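Local coordinates for protein VirX1 (Cyanophage Syn10, PDB 6QGM) that iodinates diverse substrates as a viral halogenase, probably using a reduced flavin as the flavin-dependent tryptophan halogenases do, at residues R257-N262 with G315-D320; K252-R257 with D304-E309. One frame throughout, in Å; residues are numbered along the deposited sequence.

Contact 1: residues R257-N262 with G315-D320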
ATOM      1  N   ARG B 257      -9.877  39.081  22.963  1.00 67.23           N
ATOM      2  CA  ARG B 257     -11.015  38.692  23.823  1.00 68.86           C
ATOM      3  C   ARG B 257     -12.130  39.690  23.514  1.00 66.80           C
ATOM      4  O   ARG B 257     -11.832  40.873  23.536  1.00 70.41           O
ATOM      5  CB  ARG B 257     -10.579  38.715  25.289  1.00 72.10           C
ATOM      6  CG  ARG B 257      -9.750  37.522  25.728  1.00 76.85           C
ATOM      7  CD  ARG B 257      -9.127  37.754  27.084  1.00 83.84           C
ATOM      8  NE  ARG B 257      -7.898  36.971  27.195  1.00 88.84           N
ATOM      9  CZ  ARG B 257      -7.331  36.582  28.332  1.00 92.11           C
ATOM     10  NH1 ARG B 257      -7.884  36.879  29.501  1.00 93.47           N
ATOM     11  NH2 ARG B 257      -6.208  35.874  28.288  1.00 93.75           N
ATOM     12  N   ILE B 258     -13.346  39.235  23.219  1.00 65.63           N
ATOM     13  CA  ILE B 258     -14.521  40.134  23.093  1.00 66.44           C
ATOM     14  C   ILE B 258     -15.539  39.774  24.171  1.00 67.54           C
ATOM     15  O   ILE B 258     -15.794  38.595  24.434  1.00 66.49           O
ATOM     16  CB  ILE B 258     -15.121  40.174  21.671  1.00 66.79           C
ATOM     17  CG1 ILE B 258     -15.538  38.813  21.116  1.00 64.73           C
ATOM     18  CG2 ILE B 258     -14.215  40.947  20.721  1.00 67.16           C
ATOM     19  CD1 ILE B 258     -16.314  38.938  19.829  1.00 63.84           C
ATOM     20  N   PRO B 259     -16.169  40.791  24.811  1.00 68.41           N
ATOM     21  CA  PRO B 259     -17.283  40.554  25.722  1.00 67.96           C
ATOM     22  C   PRO B 259     -18.528  40.070  24.960  1.00 67.69           C
ATOM     23  O   PRO B 259     -18.663  40.390  23.795  1.00 68.81           O
ATOM     24  CB  PRO B 259     -17.496  41.935  26.365  1.00 68.11           C
ATOM     25  CG  PRO B 259     -17.058  42.913  25.308  1.00 68.18           C
ATOM     26  CD  PRO B 259     -15.895  42.225  24.633  1.00 68.10           C
ATOM     27  N   TYR B 260     -19.400  39.304  25.624  1.00 66.12           N
ATOM     28  CA  TYR B 260     -20.728  38.898  25.098  1.00 65.04           C
ATOM     29  C   TYR B 260     -21.638  40.124  25.065  1.00 67.47           C
ATOM     30  O   TYR B 260     -21.608  40.912  26.014  1.00 68.28           O
ATOM     31  CB  TYR B 260     -21.359  37.785  25.943  1.00 62.85           C
ATOM     32  CG  TYR B 260     -20.801  36.412  25.686  1.00 59.17           C
ATOM     33  CD1 TYR B 260     -21.041  35.755  24.497  1.00 58.19           C
ATOM     34  CD2 TYR B 260     -20.046  35.758  26.636  1.00 58.64           C
ATOM     35  CE1 TYR B 260     -20.519  34.497  24.250  1.00 57.87           C
ATOM     36  CE2 TYR B 260     -19.528  34.492  26.418  1.00 57.50           C
ATOM     37  CZ  TYR B 260     -19.757  33.863  25.211  1.00 57.54           C
ATOM     38  OH  TYR B 260     -19.241  32.628  24.955  1.00 57.73           O
ATOM     39  N   GLU B 261     -22.420  40.265  23.990  1.00 70.78           N
ATOM     40  CA  GLU B 261     -23.537  41.244  23.876  1.00 73.93           C
ATOM     41  C   GLU B 261     -24.827  40.559  24.336  1.00 74.22           C
ATOM     42  O   GLU B 261     -25.535  41.152  25.149  1.00 77.17           O
ATOM     43  CB  GLU B 261     -23.637  41.791  22.449  1.00 74.60           C
ATOM     44  CG  GLU B 261     -22.487  42.728  22.110  1.00 77.45           C
ATOM     45  CD  GLU B 261     -22.536  43.407  20.762  1.00 78.47           C
ATOM     46  OE1 GLU B 261     -23.182  42.851  19.843  1.00 73.66           O
ATOM     47  OE2 GLU B 261     -21.918  44.498  20.653  1.00 81.05           O
ATOM     48  N   ASN B 262     -25.109  39.360  23.820  1.00 74.65           N
ATOM     49  CA  ASN B 262     -26.253  38.509  24.242  1.00 73.71           C
ATOM     50  C   ASN B 262     -25.729  37.095  24.512  1.00 70.46           C
ATOM     51  O   ASN B 262     -25.784  36.252  23.613  1.00 67.78           O
ATOM     52  CB  ASN B 262     -27.403  38.557  23.234  1.00 73.75           C
ATOM     53  CG  ASN B 262     -28.630  37.818  23.726  1.00 74.55           C
ATOM     54  OD1 ASN B 262     -28.538  36.896  24.539  1.00 71.27           O
ATOM     55  ND2 ASN B 262     -29.787  38.195  23.210  1.00 78.40           N
ATOM     56  N   GLY B 315     -16.998  44.152  14.036  1.00 60.96           N
ATOM     57  CA  GLY B 315     -17.982  45.231  14.270  1.00 65.20           C
ATOM     58  C   GLY B 315     -17.615  46.098  15.465  1.00 67.75           C
ATOM     59  O   GLY B 315     -16.425  46.241  15.715  1.00 71.51           O
ATOM     60  N   GLU B 316     -18.602  46.636  16.190  1.00 72.59           N
ATOM     61  CA  GLU B 316     -18.403  47.637  17.280  1.00 75.21           C
ATOM     62  C   GLU B 316     -17.335  47.148  18.269  1.00 72.66           C
ATOM     63  O   GLU B 316     -16.511  47.988  18.686  1.00 67.15           O
ATOM     64  CB  GLU B 316     -19.723  47.936  18.000  1.00 78.45           C
ATOM     65  CG  GLU B 316     -20.767  48.552  17.083  1.00 82.61           C
ATOM     66  CD  GLU B 316     -21.185  49.978  17.403  1.00 85.91           C
ATOM     67  OE1 GLU B 316     -20.396  50.704  18.057  1.00 88.42           O
ATOM     68  OE2 GLU B 316     -22.325  50.361  17.008  1.00 85.78           O
ATOM     69  N   ARG B 317     -17.330  45.850  18.601  1.00 69.88           N
ATOM     70  CA  ARG B 317     -16.385  45.239  19.582  1.00 69.13           C
ATOM     71  C   ARG B 317     -14.964  45.173  18.999  1.00 67.62           C
ATOM     72  O   ARG B 317     -14.027  44.917  19.756  1.00 66.92           O
ATOM     73  CB  ARG B 317     -16.876  43.851  19.996  1.00 67.88           C
ATOM     74  CG  ARG B 317     -18.267  43.895  20.604  1.00 69.82           C
ATOM     75  CD  ARG B 317     -18.715  42.568  21.169  1.00 70.72           C
ATOM     76  NE  ARG B 317     -19.363  41.746  20.161  1.00 71.53           N
ATOM     77  CZ  ARG B 317     -19.937  40.563  20.392  1.00 71.87           C
ATOM     78  NH1 ARG B 317     -19.951  40.035  21.608  1.00 72.24           N
ATOM     79  NH2 ARG B 317     -20.495  39.901  19.395  1.00 72.21           N
ATOM     80  N   GLY B 318     -14.827  45.397  17.697  1.00 66.74           N
ATOM     81  CA  GLY B 318     -13.525  45.532  17.024  1.00 66.29           C
ATOM     82  C   GLY B 318     -12.740  46.734  17.507  1.00 64.51           C
ATOM     83  O   GLY B 318     -11.510  46.615  17.599  1.00 62.16           O
ATOM     84  N   LYS B 319     -13.414  47.846  17.819  1.00 66.47           N
ATOM     85  CA  LYS B 319     -12.756  49.175  17.978  1.00 70.45           C
ATOM     86  C   LYS B 319     -11.843  49.191  19.211  1.00 69.64           C
ATOM     87  O   LYS B 319     -10.704  49.687  19.082  1.00 67.90           O
ATOM     88  CB  LYS B 319     -13.790  50.304  18.039  1.00 72.61           C
ATOM     89  CG  LYS B 319     -14.575  50.532  16.754  1.00 74.01           C
ATOM     90  CD  LYS B 319     -15.937  51.165  16.970  1.00 75.21           C
ATOM     91  CE  LYS B 319     -16.927  50.820  15.877  1.00 75.61           C
ATOM     92  NZ  LYS B 319     -18.322  50.910  16.365  1.00 76.78           N
ATOM     93  N   ASP B 320     -12.309  48.667  20.352  1.00 70.03           N
ATOM     94  CA  ASP B 320     -11.584  48.780  21.646  1.00 72.11           C
ATOM     95  C   ASP B 320     -10.928  47.445  22.004  1.00 68.22           C
ATOM     96  O   ASP B 320     -10.233  47.400  23.026  1.00 68.21           O
ATOM     97  CB  ASP B 320     -12.516  49.293  22.748  1.00 76.32           C
ATOM     98  CG  ASP B 320     -12.923  50.752  22.599  1.00 78.97           C
ATOM     99  OD1 ASP B 320     -12.829  51.287  21.477  1.00 80.79           O
ATOM    100  OD2 ASP B 320     -13.342  51.341  23.608  1.00 82.67           O
TER

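Contact 2: residues K252-R257 with D304-E309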
ATOM      1  N   LYS B 252       1.216  34.049  10.261  1.00 55.69           N
ATOM      2  CA  LYS B 252       0.950  35.055  11.324  1.00 55.86           C
ATOM      3  C   LYS B 252      -0.404  34.768  11.973  1.00 54.38           C
ATOM      4  O   LYS B 252      -1.294  34.205  11.284  1.00 56.74           O
ATOM      5  CB  LYS B 252       0.912  36.455  10.718  1.00 54.59           C
ATOM      6  CG  LYS B 252       2.143  36.861   9.926  1.00 55.09           C
ATOM      7  CD  LYS B 252       3.425  36.713  10.712  1.00 55.91           C
ATOM      8  CE  LYS B 252       4.641  37.226   9.973  1.00 55.76           C
ATOM      9  NZ  LYS B 252       5.555  37.967  10.877  1.00 56.85           N
ATOM     10  N   ALA B 253      -0.573  35.173  13.229  1.00 54.15           N
ATOM     11  CA  ALA B 253      -1.886  35.217  13.918  1.00 54.42           C
ATOM     12  C   ALA B 253      -1.943  36.460  14.803  1.00 55.45           C
ATOM     13  O   ALA B 253      -0.912  36.855  15.351  1.00 57.74           O
ATOM     14  CB  ALA B 253      -2.128  33.958  14.720  1.00 52.76           C
ATOM     15  N   MET B 254      -3.104  37.088  14.888  1.00 55.77           N
ATOM     16  CA  MET B 254      -3.452  38.038  15.970  1.00 58.46           C
ATOM     17  C   MET B 254      -4.677  37.454  16.688  1.00 60.04           C
ATOM     18  O   MET B 254      -5.438  36.699  16.053  1.00 60.57           O
ATOM     19  CB  MET B 254      -3.725  39.446  15.417  1.00 59.61           C
ATOM     20  CG  MET B 254      -4.740  39.483  14.298  1.00 59.65           C
ATOM     21  SD  MET B 254      -4.888  41.080  13.531  1.00 61.67           S
ATOM     22  CE  MET B 254      -3.338  41.177  12.643  1.00 62.33           C
ATOM     23  N   ALA B 255      -4.815  37.722  17.988  1.00 59.71           N
ATOM     24  CA  ALA B 255      -5.856  37.138  18.863  1.00 57.76           C
ATOM     25  C   ALA B 255      -6.347  38.216  19.826  1.00 57.93           C
ATOM     26  O   ALA B 255      -5.605  39.190  20.080  1.00 60.35           O
ATOM     27  CB  ALA B 255      -5.311  35.933  19.583  1.00 55.99           C
ATOM     28  N   THR B 256      -7.581  38.064  20.298  1.00 58.59           N
ATOM     29  CA  THR B 256      -8.255  39.043  21.177  1.00 61.23           C
ATOM     30  C   THR B 256      -9.348  38.345  21.991  1.00 63.23           C
ATOM     31  O   THR B 256      -9.678  37.159  21.713  1.00 60.56           O
ATOM     32  CB  THR B 256      -8.767  40.234  20.348  1.00 64.10           C
ATOM     33  OG1 THR B 256      -9.149  41.281  21.237  1.00 64.08           O
ATOM     34  CG2 THR B 256      -9.924  39.889  19.429  1.00 64.63           C
ATOM     35  N   ARG B 257      -9.877  39.081  22.963  1.00 67.23           N
ATOM     36  CA  ARG B 257     -11.015  38.692  23.823  1.00 68.86           C
ATOM     37  C   ARG B 257     -12.130  39.690  23.514  1.00 66.80           C
ATOM     38  O   ARG B 257     -11.832  40.873  23.536  1.00 70.41           O
ATOM     39  CB  ARG B 257     -10.579  38.715  25.289  1.00 72.10           C
ATOM     40  CG  ARG B 257      -9.750  37.522  25.728  1.00 76.85           C
ATOM     41  CD  ARG B 257      -9.127  37.754  27.084  1.00 83.84           C
ATOM     42  NE  ARG B 257      -7.898  36.971  27.195  1.00 88.84           N
ATOM     43  CZ  ARG B 257      -7.331  36.582  28.332  1.00 92.11           C
ATOM     44  NH1 ARG B 257      -7.884  36.879  29.501  1.00 93.47           N
ATOM     45  NH2 ARG B 257      -6.208  35.874  28.288  1.00 93.75           N
ATOM     46  N   ASP B 304      -0.724  45.712   9.595  1.00 58.88           N
ATOM     47  CA  ASP B 304      -1.652  46.855   9.801  1.00 60.03           C
ATOM     48  C   ASP B 304      -2.966  46.612   9.049  1.00 60.04           C
ATOM     49  O   ASP B 304      -4.038  46.906   9.613  1.00 58.58           O
ATOM     50  CB  ASP B 304      -1.044  48.167   9.310  1.00 62.21           C
ATOM     51  CG  ASP B 304      -0.001  48.779  10.232  1.00 66.12           C
ATOM     52  OD1 ASP B 304       0.591  48.036  11.058  1.00 64.96           O
ATOM     53  OD2 ASP B 304       0.225  50.004  10.103  1.00 70.06           O
ATOM     54  N   ASP B 305      -2.873  46.129   7.807  1.00 61.09           N
ATOM     55  CA  ASP B 305      -4.038  45.846   6.929  1.00 62.21           C
ATOM     56  C   ASP B 305      -4.857  44.682   7.507  1.00 60.96           C
ATOM     57  O   ASP B 305      -6.102  44.788   7.508  1.00 59.71           O
ATOM     58  CB  ASP B 305      -3.603  45.520   5.498  1.00 63.52           C
ATOM     59  CG  ASP B 305      -3.254  46.710   4.629  1.00 65.67           C
ATOM     60  OD1 ASP B 305      -3.065  47.817   5.189  1.00 68.45           O
ATOM     61  OD2 ASP B 305      -3.176  46.508   3.392  1.00 65.90           O
ATOM     62  N   ALA B 306      -4.194  43.602   7.950  1.00 58.93           N
ATOM     63  CA  ALA B 306      -4.846  42.419   8.563  1.00 57.78           C
ATOM     64  C   ALA B 306      -5.624  42.822   9.824  1.00 58.30           C
ATOM     65  O   ALA B 306      -6.717  42.262  10.069  1.00 54.42           O
ATOM     66  CB  ALA B 306      -3.812  41.388   8.881  1.00 58.42           C
ATOM     67  N   GLU B 307      -5.082  43.758  10.609  1.00 61.43           N
ATOM     68  CA  GLU B 307      -5.694  44.222  11.878  1.00 60.55           C
ATOM     69  C   GLU B 307      -6.921  45.092  11.579  1.00 58.45           C
ATOM     70  O   GLU B 307      -7.910  45.014  12.341  1.00 58.27           O
ATOM     71  CB  GLU B 307      -4.675  44.980  12.715  1.00 61.94           C
ATOM     72  CG  GLU B 307      -5.287  45.510  14.003  1.00 64.92           C
ATOM     73  CD  GLU B 307      -4.285  45.950  15.036  1.00 69.34           C
ATOM     74  OE1 GLU B 307      -3.251  45.252  15.141  1.00 73.01           O
ATOM     75  OE2 GLU B 307      -4.544  46.972  15.713  1.00 71.29           O
ATOM     76  N   ALA B 308      -6.850  45.914  10.535  1.00 57.63           N
ATOM     77  CA  ALA B 308      -7.966  46.777  10.096  1.00 59.82           C
ATOM     78  C   ALA B 308      -9.113  45.870   9.613  1.00 59.77           C
ATOM     79  O   ALA B 308     -10.264  46.072  10.039  1.00 59.56           O
ATOM     80  CB  ALA B 308      -7.475  47.746   9.047  1.00 59.05           C
ATOM     81  N   GLU B 309      -8.789  44.896   8.761  1.00 61.10           N
ATOM     82  CA  GLU B 309      -9.676  43.770   8.349  1.00 60.71           C
ATOM     83  C   GLU B 309     -10.374  43.167   9.574  1.00 59.38           C
ATOM     84  O   GLU B 309     -11.618  43.105   9.571  1.00 60.09           O
ATOM     85  CB  GLU B 309      -8.853  42.660   7.698  1.00 61.66           C
ATOM     86  CG  GLU B 309      -8.985  42.557   6.196  1.00 63.64           C
ATOM     87  CD  GLU B 309      -8.359  41.270   5.684  1.00 65.85           C
ATOM     88  OE1 GLU B 309      -9.069  40.217   5.738  1.00 64.89           O
ATOM     89  OE2 GLU B 309      -7.144  41.307   5.289  1.00 65.50           O
TER

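Contact 1: residues R257-N262 with G315-D320
Arg317 sets CG anti to its carbonyl carbon, beside the backbone N, and bends at its third torsion (chi3 -88°), which swings the guanidinium into the strand's exit loop, while Ile258 holds CG1 between its backbone N and carbonyl carbon, carrying CD1 over that same group. The setting is the end of strand 252-258, a strand next to the outermost one (324-327) of the mixed sheet of this tryptophan halogenase fold: the strand is running out into the loop before helix 263-266, and residues 315-320 begin the loop that leads from helix 303-314 to strand 324-327. NH1 of Arg317 donates to the carbonyl O of Pro259 at 2.6 Å, lying in the carbonyl plane, and the acceptor sits close to the guanidinium plane; the N-H...O angle of 146° makes the bond somewhat bent.

The flat cation is sandwiched. Over the centre of one face stands CD1 of Ile258, 4.0 Å from Arg317 CZ. Against the opposite face lies the side chain of Glu261, its carboxylate stacked nearly parallel to the guanidinium, the planes 6° apart. Its OE2 is a long 3.8 Å from Arg317 NE and well off the guanidinium plane, so this salt bridge is charge attraction without a directed N-H. NH2 of Arg317 has a salt bridge of its own with Glu266, whose other carboxylate oxygen accepts from the backbone N of Glu261 and of Asn262, tying loop and arginine to one acid. At the root of the arginine side chain, CG2 of Ile258 packs 4.0 Å from CB of Arg317.

Contact 2: residues K252-R257 with D304-E309
A helix laid against a beta sheet is the element here: helix 303-314 follows strand 290-296 and packs on the mixed seven-stranded sheet of the tryptophan halogenase fold, where strand 252-258 runs antiparallel between strands 290-296 and 324-327. The contact hangs on one strand residue, Met254, whose side chain rises from the sheet and ends against the methyl of Ala306 and the backbone of Glu307.

The sulfur does much of the touching. SD of Met254 lies 3.6 Å from CA of Glu307, while its terminal methyl CE comes to 3.8 Å from CB of Ala306, so the end of the thioether spans two successive residues of the helix. A turn at the last torsion (chi3 71°) folds CE away from the extended line of the chain. CB of Glu307 joins in, 4.0 Å from SD, whereas the rest of that side chain leads elsewhere: CG stands anti to the backbone N, and OE2 forms a salt bridge with Arg311, one turn on along the same helix.

No hydrogen bond crosses between the two segments, whose nearest CA atoms, those of Met254 and Glu307, are 7.7 Å apart. Met254 is the one residue of 252-257 that touches 304-309, while farther along the helix Phe310 and Leu314 meet Thr256. Other side chains also pack on Met254: Tyr294 and Tyr296 from strand 290-296, His325 from strand 324-327 and Phe310 from the helix. The methyl CE of Met254 also approaches the backbone N of Glu307 at 3.7 Å, a van der Waals contact rather than a polar one.

Both contacts use strand 252-258, yet their centres lie 14 Å apart, one at the middle of the strand and the other where it runs out. Contact 2 is buried and apolar: a flexible thioether meets the body of helix 303-314. Contact 1 lies at the surface, with the loop that follows this helix, and is mainly polar, built on a hydrogen bond and stacked charges with one aliphatic side chain on the other face. Together they join the strand and the loop after it to helix 303-314 and the loop that follows, which leads to strand 324-327, the neighbour of strand 252-258.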